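Local coordinates for iron-sulfur cluster assembly scaffold protein NifU (Fervidobacterium islandicum, PDB 6A6G) that probably serves as a scaffold on which iron-sulfur clusters are assembled, in partnership with a cysteine desulfurase, at residues C[18-23]-C[55-60]; C[86-91]-C[126-131]. All coordinates share one frame; numbering follows the deposited sequence.

Interaction 1 of 2, residues C[18-23]-C[55-60]; sequences KFHGKI and VKFEGH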
ATOM      1  N   LYS C  18      41.028  -1.569 -26.609  1.00 63.96           N
ATOM      2  CA  LYS C  18      42.285  -1.546 -25.839  1.00 60.38           C
ATOM      3  C   LYS C  18      42.246  -2.163 -24.436  1.00 59.53           C
ATOM      4  O   LYS C  18      43.198  -2.839 -24.036  1.00 62.41           O
ATOM      5  CB  LYS C  18      42.749  -0.080 -25.751  1.00 63.98           C
ATOM      6  CG  LYS C  18      44.115   0.173 -25.138  1.00 67.99           C
ATOM      7  CD  LYS C  18      44.406   1.671 -25.019  1.00 70.16           C
ATOM      8  CE  LYS C  18      45.743   1.926 -24.324  1.00 74.18           C
ATOM      9  NZ  LYS C  18      45.861   3.292 -23.732  1.00 76.82           N
ATOM     10  N   PHE C  19      41.180  -1.913 -23.681  1.00 54.79           N
ATOM     11  CA  PHE C  19      41.100  -2.381 -22.304  1.00 53.33           C
ATOM     12  C   PHE C  19      40.199  -3.610 -22.128  1.00 53.01           C
ATOM     13  O   PHE C  19      39.979  -4.063 -20.996  1.00 50.23           O
ATOM     14  CB  PHE C  19      40.625  -1.257 -21.393  1.00 54.05           C
ATOM     15  CG  PHE C  19      41.440   0.004 -21.493  1.00 56.81           C
ATOM     16  CD1 PHE C  19      42.816  -0.023 -21.338  1.00 57.90           C
ATOM     17  CD2 PHE C  19      40.826   1.230 -21.689  1.00 56.57           C
ATOM     18  CE1 PHE C  19      43.563   1.147 -21.408  1.00 57.78           C
ATOM     19  CE2 PHE C  19      41.570   2.402 -21.758  1.00 58.89           C
ATOM     20  CZ  PHE C  19      42.941   2.362 -21.621  1.00 56.18           C
ATOM     21  N   HIS C  20      39.700  -4.163 -23.234  1.00 55.16           N
ATOM     22  CA  HIS C  20      38.787  -5.322 -23.184  1.00 62.57           C
ATOM     23  C   HIS C  20      39.511  -6.632 -22.806  1.00 62.64           C
ATOM     24  O   HIS C  20      40.343  -7.121 -23.574  1.00 54.79           O
ATOM     25  CB  HIS C  20      38.073  -5.532 -24.545  1.00 63.99           C
ATOM     26  CG  HIS C  20      36.822  -4.721 -24.725  1.00 66.23           C
ATOM     27  ND1 HIS C  20      36.093  -4.736 -25.896  1.00 68.53           N
ATOM     28  CD2 HIS C  20      36.180  -3.863 -23.896  1.00 66.80           C
ATOM     29  CE1 HIS C  20      35.047  -3.939 -25.772  1.00 67.65           C
ATOM     30  NE2 HIS C  20      35.078  -3.396 -24.569  1.00 67.79           N
ATOM     31  N   GLY C  21      39.184  -7.203 -21.648  1.00 63.92           N
ATOM     32  CA  GLY C  21      39.661  -8.559 -21.303  1.00 64.19           C
ATOM     33  C   GLY C  21      39.794  -8.839 -19.814  1.00 61.93           C
ATOM     34  O   GLY C  21      39.247  -8.130 -18.987  1.00 56.05           O
ATOM     35  N   LYS C  22      40.512  -9.899 -19.466  1.00 68.83           N
ATOM     36  CA  LYS C  22      40.890 -10.119 -18.069  1.00 71.63           C
ATOM     37  C   LYS C  22      42.386 -10.205 -17.949  1.00 68.98           C
ATOM     38  O   LYS C  22      43.099 -10.350 -18.941  1.00 70.11           O
ATOM     39  CB  LYS C  22      40.234 -11.371 -17.483  1.00 72.76           C
ATOM     40  CG  LYS C  22      40.663 -12.701 -18.106  1.00 72.84           C
ATOM     41  CD  LYS C  22      39.738 -13.839 -17.683  1.00 71.25           C
ATOM     42  CE  LYS C  22      38.276 -13.452 -17.870  1.00 70.87           C
ATOM     43  NZ  LYS C  22      37.328 -14.591 -17.831  1.00 71.76           N
ATOM     44  N   ILE C  23      42.853 -10.092 -16.716  1.00 71.93           N
ATOM     45  CA  ILE C  23      44.246 -10.359 -16.385  1.00 76.81           C
ATOM     46  C   ILE C  23      44.322 -11.736 -15.710  1.00 78.73           C
ATOM     47  O   ILE C  23      43.594 -12.008 -14.748  1.00 73.58           O
ATOM     48  CB  ILE C  23      44.800  -9.261 -15.461  1.00 73.90           C
ATOM     49  CG1 ILE C  23      44.848  -7.927 -16.219  1.00 72.34           C
ATOM     50  CG2 ILE C  23      46.173  -9.644 -14.936  1.00 72.43           C
ATOM     51  CD1 ILE C  23      44.909  -6.702 -15.333  1.00 73.66           C
ATOM     52  N   VAL C  55      44.755  -2.230 -15.941  1.00 68.87           N
ATOM     53  CA  VAL C  55      43.347  -2.482 -15.681  1.00 61.67           C
ATOM     54  C   VAL C  55      42.730  -3.023 -16.967  1.00 60.28           C
ATOM     55  O   VAL C  55      43.153  -2.675 -18.086  1.00 59.72           O
ATOM     56  CB  VAL C  55      42.581  -1.212 -15.218  1.00 60.12           C
ATOM     57  CG1 VAL C  55      41.282  -1.588 -14.525  1.00 58.25           C
ATOM     58  CG2 VAL C  55      43.410  -0.377 -14.255  1.00 62.84           C
ATOM     59  N   LYS C  56      41.760  -3.916 -16.793  1.00 61.26           N
ATOM     60  CA  LYS C  56      40.983  -4.484 -17.891  1.00 56.36           C
ATOM     61  C   LYS C  56      39.588  -4.775 -17.366  1.00 53.48           C
ATOM     62  O   LYS C  56      39.342  -4.734 -16.150  1.00 47.38           O
ATOM     63  CB  LYS C  56      41.629  -5.755 -18.413  1.00 57.95           C
ATOM     64  CG  LYS C  56      42.932  -5.516 -19.159  1.00 66.41           C
ATOM     65  CD  LYS C  56      43.257  -6.688 -20.081  1.00 73.79           C
ATOM     66  CE  LYS C  56      44.742  -7.030 -20.158  1.00 78.03           C
ATOM     67  NZ  LYS C  56      44.940  -8.522 -20.168  1.00 80.13           N
ATOM     68  N   PHE C  57      38.660  -5.046 -18.274  1.00 52.99           N
ATOM     69  CA  PHE C  57      37.288  -5.328 -17.849  1.00 51.19           C
ATOM     70  C   PHE C  57      36.506  -6.150 -18.856  1.00 49.74           C
ATOM     71  O   PHE C  57      36.837  -6.207 -20.050  1.00 46.69           O
ATOM     72  CB  PHE C  57      36.531  -4.015 -17.542  1.00 49.70           C
ATOM     73  CG  PHE C  57      36.086  -3.258 -18.774  1.00 48.36           C
ATOM     74  CD1 PHE C  57      36.953  -2.422 -19.432  1.00 45.48           C
ATOM     75  CD2 PHE C  57      34.786  -3.384 -19.258  1.00 47.99           C
ATOM     76  CE1 PHE C  57      36.548  -1.725 -20.556  1.00 48.29           C
ATOM     77  CE2 PHE C  57      34.375  -2.683 -20.369  1.00 47.72           C
ATOM     78  CZ  PHE C  57      35.256  -1.851 -21.023  1.00 46.45           C
ATOM     79  N   GLU C  58      35.465  -6.788 -18.343  1.00 52.01           N
ATOM     80  CA  GLU C  58      34.479  -7.464 -19.177  1.00 54.47           C
ATOM     81  C   GLU C  58      33.089  -7.077 -18.724  1.00 48.50           C
ATOM     82  O   GLU C  58      32.877  -6.603 -17.593  1.00 42.89           O
ATOM     83  CB  GLU C  58      34.623  -8.983 -19.083  1.00 60.68           C
ATOM     84  CG  GLU C  58      35.922  -9.526 -19.663  1.00 66.93           C
ATOM     85  CD  GLU C  58      36.219 -10.958 -19.225  1.00 73.08           C
ATOM     86  OE1 GLU C  58      35.992 -11.298 -18.032  1.00 72.34           O
ATOM     87  OE2 GLU C  58      36.701 -11.737 -20.080  1.00 73.00           O
ATOM     88  N   GLY C  59      32.143  -7.302 -19.624  1.00 44.29           N
ATOM     89  CA  GLY C  59      30.746  -7.094 -19.331  1.00 43.03           C
ATOM     90  C   GLY C  59      30.035  -6.447 -20.495  1.00 41.70           C
ATOM     91  O   GLY C  59      30.616  -5.629 -21.225  1.00 44.73           O
ATOM     92  N   HIS C  60      28.777  -6.815 -20.663  1.00 40.08           N
ATOM     93  CA  HIS C  60      27.920  -6.155 -21.610  1.00 45.73           C
ATOM     94  C   HIS C  60      27.483  -4.814 -21.011  1.00 44.30           C
ATOM     95  O   HIS C  60      27.146  -4.731 -19.830  1.00 44.75           O
ATOM     96  CB  HIS C  60      26.750  -7.055 -21.997  1.00 47.24           C
ATOM     97  CG  HIS C  60      27.188  -8.320 -22.669  1.00 51.24           C
ATOM     98  ND1 HIS C  60      27.323  -9.514 -21.992  1.00 49.83           N
ATOM     99  CD2 HIS C  60      27.577  -8.562 -23.944  1.00 52.84           C
ATOM    100  CE1 HIS C  60      27.744 -10.445 -22.828  1.00 54.02           C
ATOM    101  NE2 HIS C  60      27.909  -9.894 -24.019  1.00 53.57           N
TER

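Interaction 2 of 2, residues C[86-91]-C[126-131]; sequences EMMKNA and LPWKTL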
ATOM      1  N   GLU C  86      40.068   9.857  -5.516  1.00 61.88           N
ATOM      2  CA  GLU C  86      39.673  11.274  -5.445  1.00 67.90           C
ATOM      3  C   GLU C  86      39.100  11.769  -6.809  1.00 61.58           C
ATOM      4  O   GLU C  86      38.208  12.614  -6.836  1.00 61.95           O
ATOM      5  CB  GLU C  86      40.819  12.153  -4.862  1.00 73.27           C
ATOM      6  CG  GLU C  86      41.693  12.946  -5.842  1.00 81.00           C
ATOM      7  CD  GLU C  86      42.300  12.103  -6.970  1.00 89.24           C
ATOM      8  OE1 GLU C  86      42.317  10.846  -6.898  1.00 85.16           O
ATOM      9  OE2 GLU C  86      42.747  12.711  -7.965  1.00 94.62           O
ATOM     10  N   MET C  87      39.595  11.214  -7.918  1.00 56.15           N
ATOM     11  CA  MET C  87      38.956  11.380  -9.209  1.00 54.32           C
ATOM     12  C   MET C  87      37.552  10.844  -9.054  1.00 53.51           C
ATOM     13  O   MET C  87      36.586  11.523  -9.367  1.00 53.38           O
ATOM     14  CB  MET C  87      39.652  10.575 -10.295  1.00 54.69           C
ATOM     15  CG  MET C  87      41.048  11.019 -10.642  1.00 56.45           C
ATOM     16  SD  MET C  87      41.721   9.906 -11.888  1.00 62.82           S
ATOM     17  CE  MET C  87      41.547  10.876 -13.382  1.00 64.50           C
ATOM     18  N   MET C  88      37.456   9.618  -8.547  1.00 52.05           N
ATOM     19  CA  MET C  88      36.183   8.977  -8.358  1.00 48.93           C
ATOM     20  C   MET C  88      35.209   9.914  -7.669  1.00 50.36           C
ATOM     21  O   MET C  88      34.062  10.031  -8.101  1.00 49.28           O
ATOM     22  CB  MET C  88      36.334   7.677  -7.570  1.00 47.14           C
ATOM     23  CG  MET C  88      35.029   6.909  -7.398  1.00 48.44           C
ATOM     24  SD  MET C  88      34.075   7.340  -5.921  1.00 55.63           S
ATOM     25  CE  MET C  88      32.439   6.715  -6.317  1.00 58.45           C
ATOM     26  N   LYS C  89      35.646  10.591  -6.608  1.00 55.50           N
ATOM     27  CA  LYS C  89      34.701  11.408  -5.832  1.00 60.48           C
ATOM     28  C   LYS C  89      34.291  12.645  -6.611  1.00 55.31           C
ATOM     29  O   LYS C  89      33.147  13.101  -6.517  1.00 48.62           O
ATOM     30  CB  LYS C  89      35.236  11.827  -4.451  1.00 64.89           C
ATOM     31  CG  LYS C  89      34.106  11.886  -3.414  1.00 71.97           C
ATOM     32  CD  LYS C  89      34.079  13.172  -2.589  1.00 78.22           C
ATOM     33  CE  LYS C  89      32.758  13.329  -1.823  1.00 78.92           C
ATOM     34  NZ  LYS C  89      32.446  14.756  -1.495  1.00 76.88           N
ATOM     35  N   ASN C  90      35.240  13.183  -7.369  1.00 49.04           N
ATOM     36  CA  ASN C  90      34.953  14.313  -8.223  1.00 50.18           C
ATOM     37  C   ASN C  90      34.004  13.886  -9.375  1.00 51.80           C
ATOM     38  O   ASN C  90      32.972  14.551  -9.627  1.00 46.99           O
ATOM     39  CB  ASN C  90      36.261  14.977  -8.689  1.00 48.54           C
ATOM     40  CG  ASN C  90      36.917  15.836  -7.583  1.00 49.86           C
ATOM     41  OD1 ASN C  90      36.339  16.825  -7.098  1.00 46.43           O
ATOM     42  ND2 ASN C  90      38.135  15.470  -7.198  1.00 52.13           N
ATOM     43  N   ALA C  91      34.336  12.757 -10.023  1.00 51.93           N
ATOM     44  CA  ALA C  91      33.505  12.124 -11.054  1.00 46.62           C
ATOM     45  C   ALA C  91      32.077  12.041 -10.574  1.00 48.40           C
ATOM     46  O   ALA C  91      31.145  12.475 -11.261  1.00 50.78           O
ATOM     47  CB  ALA C  91      34.023  10.743 -11.352  1.00 47.12           C
ATOM     48  N   LEU C 126      28.564   3.486 -12.826  1.00 47.43           N
ATOM     49  CA  LEU C 126      28.818   2.049 -12.643  1.00 46.30           C
ATOM     50  C   LEU C 126      30.294   1.683 -12.503  1.00 42.06           C
ATOM     51  O   LEU C 126      30.655   1.085 -11.517  1.00 43.95           O
ATOM     52  CB  LEU C 126      28.160   1.179 -13.726  1.00 45.26           C
ATOM     53  CG  LEU C 126      28.549  -0.310 -13.627  1.00 45.32           C
ATOM     54  CD1 LEU C 126      28.043  -0.875 -12.305  1.00 43.58           C
ATOM     55  CD2 LEU C 126      28.046  -1.134 -14.803  1.00 44.90           C
ATOM     56  N   PRO C 127      31.137   2.011 -13.478  1.00 40.78           N
ATOM     57  CA  PRO C 127      32.530   1.586 -13.313  1.00 43.65           C
ATOM     58  C   PRO C 127      33.244   2.269 -12.119  1.00 48.66           C
ATOM     59  O   PRO C 127      33.999   1.606 -11.401  1.00 49.48           O
ATOM     60  CB  PRO C 127      33.179   1.964 -14.651  1.00 41.84           C
ATOM     61  CG  PRO C 127      32.285   2.980 -15.263  1.00 40.64           C
ATOM     62  CD  PRO C 127      30.900   2.634 -14.789  1.00 42.85           C
ATOM     63  N   TRP C 128      32.967   3.560 -11.907  1.00 49.14           N
ATOM     64  CA  TRP C 128      33.505   4.331 -10.782  1.00 48.75           C
ATOM     65  C   TRP C 128      33.089   3.823  -9.392  1.00 49.59           C
ATOM     66  O   TRP C 128      33.935   3.684  -8.508  1.00 45.62           O
ATOM     67  CB  TRP C 128      33.091   5.796 -10.895  1.00 47.07           C
ATOM     68  CG  TRP C 128      33.798   6.531 -11.977  1.00 45.31           C
ATOM     69  CD1 TRP C 128      33.262   6.998 -13.113  1.00 41.65           C
ATOM     70  CD2 TRP C 128      35.180   6.889 -12.001  1.00 47.01           C
ATOM     71  NE1 TRP C 128      34.213   7.628 -13.860  1.00 42.64           N
ATOM     72  CE2 TRP C 128      35.407   7.567 -13.205  1.00 43.55           C
ATOM     73  CE3 TRP C 128      36.251   6.693 -11.119  1.00 46.05           C
ATOM     74  CZ2 TRP C 128      36.653   8.051 -13.564  1.00 43.89           C
ATOM     75  CZ3 TRP C 128      37.491   7.181 -11.471  1.00 44.51           C
ATOM     76  CH2 TRP C 128      37.685   7.855 -12.681  1.00 43.74           C
ATOM     77  N   LYS C 129      31.796   3.574  -9.192  1.00 50.94           N
ATOM     78  CA  LYS C 129      31.303   3.002  -7.924  1.00 55.62           C
ATOM     79  C   LYS C 129      31.838   1.575  -7.680  1.00 53.09           C
ATOM     80  O   LYS C 129      31.934   1.145  -6.541  1.00 52.21           O
ATOM     81  CB  LYS C 129      29.763   3.010  -7.868  1.00 60.22           C
ATOM     82  CG  LYS C 129      29.126   4.394  -7.748  1.00 66.98           C
ATOM     83  CD  LYS C 129      28.872   4.823  -6.306  1.00 71.70           C
ATOM     84  CE  LYS C 129      27.639   4.149  -5.708  1.00 76.85           C
ATOM     85  NZ  LYS C 129      27.904   2.781  -5.163  1.00 82.77           N
ATOM     86  N   THR C 130      32.168   0.866  -8.762  1.00 53.80           N
ATOM     87  CA  THR C 130      32.808  -0.445  -8.723  1.00 52.87           C
ATOM     88  C   THR C 130      34.290  -0.331  -8.340  1.00 55.24           C
ATOM     89  O   THR C 130      34.787  -1.157  -7.574  1.00 47.01           O
ATOM     90  CB  THR C 130      32.653  -1.163 -10.086  1.00 51.34           C
ATOM     91  OG1 THR C 130      31.274  -1.488 -10.284  1.00 52.28           O
ATOM     92  CG2 THR C 130      33.438  -2.451 -10.157  1.00 51.96           C
ATOM     93  N   LEU C 131      34.971   0.675  -8.898  1.00 59.20           N
ATOM     94  CA  LEU C 131      36.379   1.024  -8.576  1.00 63.86           C
ATOM     95  C   LEU C 131      36.535   1.498  -7.134  1.00 62.52           C
ATOM     96  O   LEU C 131      37.560   1.270  -6.507  1.00 63.63           O
ATOM     97  CB  LEU C 131      36.871   2.136  -9.522  1.00 66.74           C
ATOM     98  CG  LEU C 131      38.312   2.697  -9.601  1.00 68.66           C
ATOM     99  CD1 LEU C 131      38.557   3.870  -8.666  1.00 73.99           C
ATOM    100  CD2 LEU C 131      39.370   1.638  -9.400  1.00 69.19           C
TER

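Interaction 1 of 2, residues C[18-23]-C[55-60]
One of the two outermost strands of the antiparallel sheet, 54-58, is joined along its outer edge by the loop 18-23 through a single beta bridge between His-20 and Phe-57. Two backbone bonds make it: Phe-57 N gives its hydrogen to Phe-19 O at 3.2 Å, and Gly-21 N reaches Phe-57 O at 3.0 Å. The first is nearly in line with the carbonyl it meets. The loop runs almost square to the strand, with end-to-end directions 95° apart, so the pairing goes no further, and side chains take over on both faces of the strand. On one, the CD2 edge of the His-20 imidazole stands 3.6 Å from Phe-57 CZ, an offset edge-to-face pair with planes at 78°. On the other, Lys-56 follows the loop: CG lies beside the backbone N (chi1 -70°) and bends farther out bring NZ to 2.9 Å from Lys-22 O, approached from above the carbonyl plane, while Ile-23 CG1 passes across the end of the lysine, 4.0 Å from Lys-56 NZ. Beyond it, Lys-22 NZ and Glu-58 OE1 form a long salt bridge of 3.6 Å, in which the methylene CE is nearer the carboxylate than the amine is. Gly-21 has backbone angles at which a CB would jam against the preceding carbonyl, and these by themselves call for glycine. Phe-19 and Phe-57 also rest on helix 63-76. A lone beta bridge of this kind joins a loop to the edge strand of the three-stranded sheet of this NifU-like domain.

Interaction 2 of 2, residues C[86-91]-C[126-131]
One face of the Trp-128 indole is covered by Ala-91, whose CB sits over the five-membered ring, 3.9 Å from its centroid and 9° off the normal: a CH-pi contact almost straight above the ring. The six-membered part of the indole meets the preceding turn of helix 86-91, where Met-88 CB comes to 3.7 Å from CE3, and Met-87 CB, at a slant to the ring, to 4.1 Å from CH2. With CG beside its own backbone N (chi1 -72°), Trp-128 spans the space between two helix axes 9.8 Å apart that run roughly antiparallel, at 140°. Met-88 and the indole reach past one another, each toward the other's helix; the methionine CG, set by chi1 opposite the backbone N, lies 3.6 Å from Trp-128 O, and the bend at chi2 brings CE to 4.0 Å from Lys-129 CD. Outside the pair, Met-72 of helix 63-76, Ile-108 and the ring of Phe-124 also touch the indole. Were the indole of Trp-128 cut back to an alanine, Ala-91 CB would probably lose its aromatic partner and a gap would open beside Met-87 and Met-88. Because methyls, methylenes and a ring do nearly all the touching, cohesion between segments 86-91 and 126-131 rests on shape and dispersion, without polar bonds between them.

The two contacts illustrate how place in a fold selects chemistry. Interaction 2 is core: its centre lies about 7 Å from the centre of the chain, and four of its five touching residues are buried. Interaction 1, its centre about 12 Å from that of the chain, is only partly buried and combines backbone hydrogen bonds and a salt bridge with the buried rings of Phe-19 and Phe-57. They hold different elements, a loop to a sheet edge in one case and two helices in the other, and come in series along the chain. Their centres are about 17 Å apart and their nearest atoms about 6 Å, without touching. Helix 63-76 relates them, since Phe-57 of interaction 1 and Pro-127 of segment 126-131 both pack on its Thr-69.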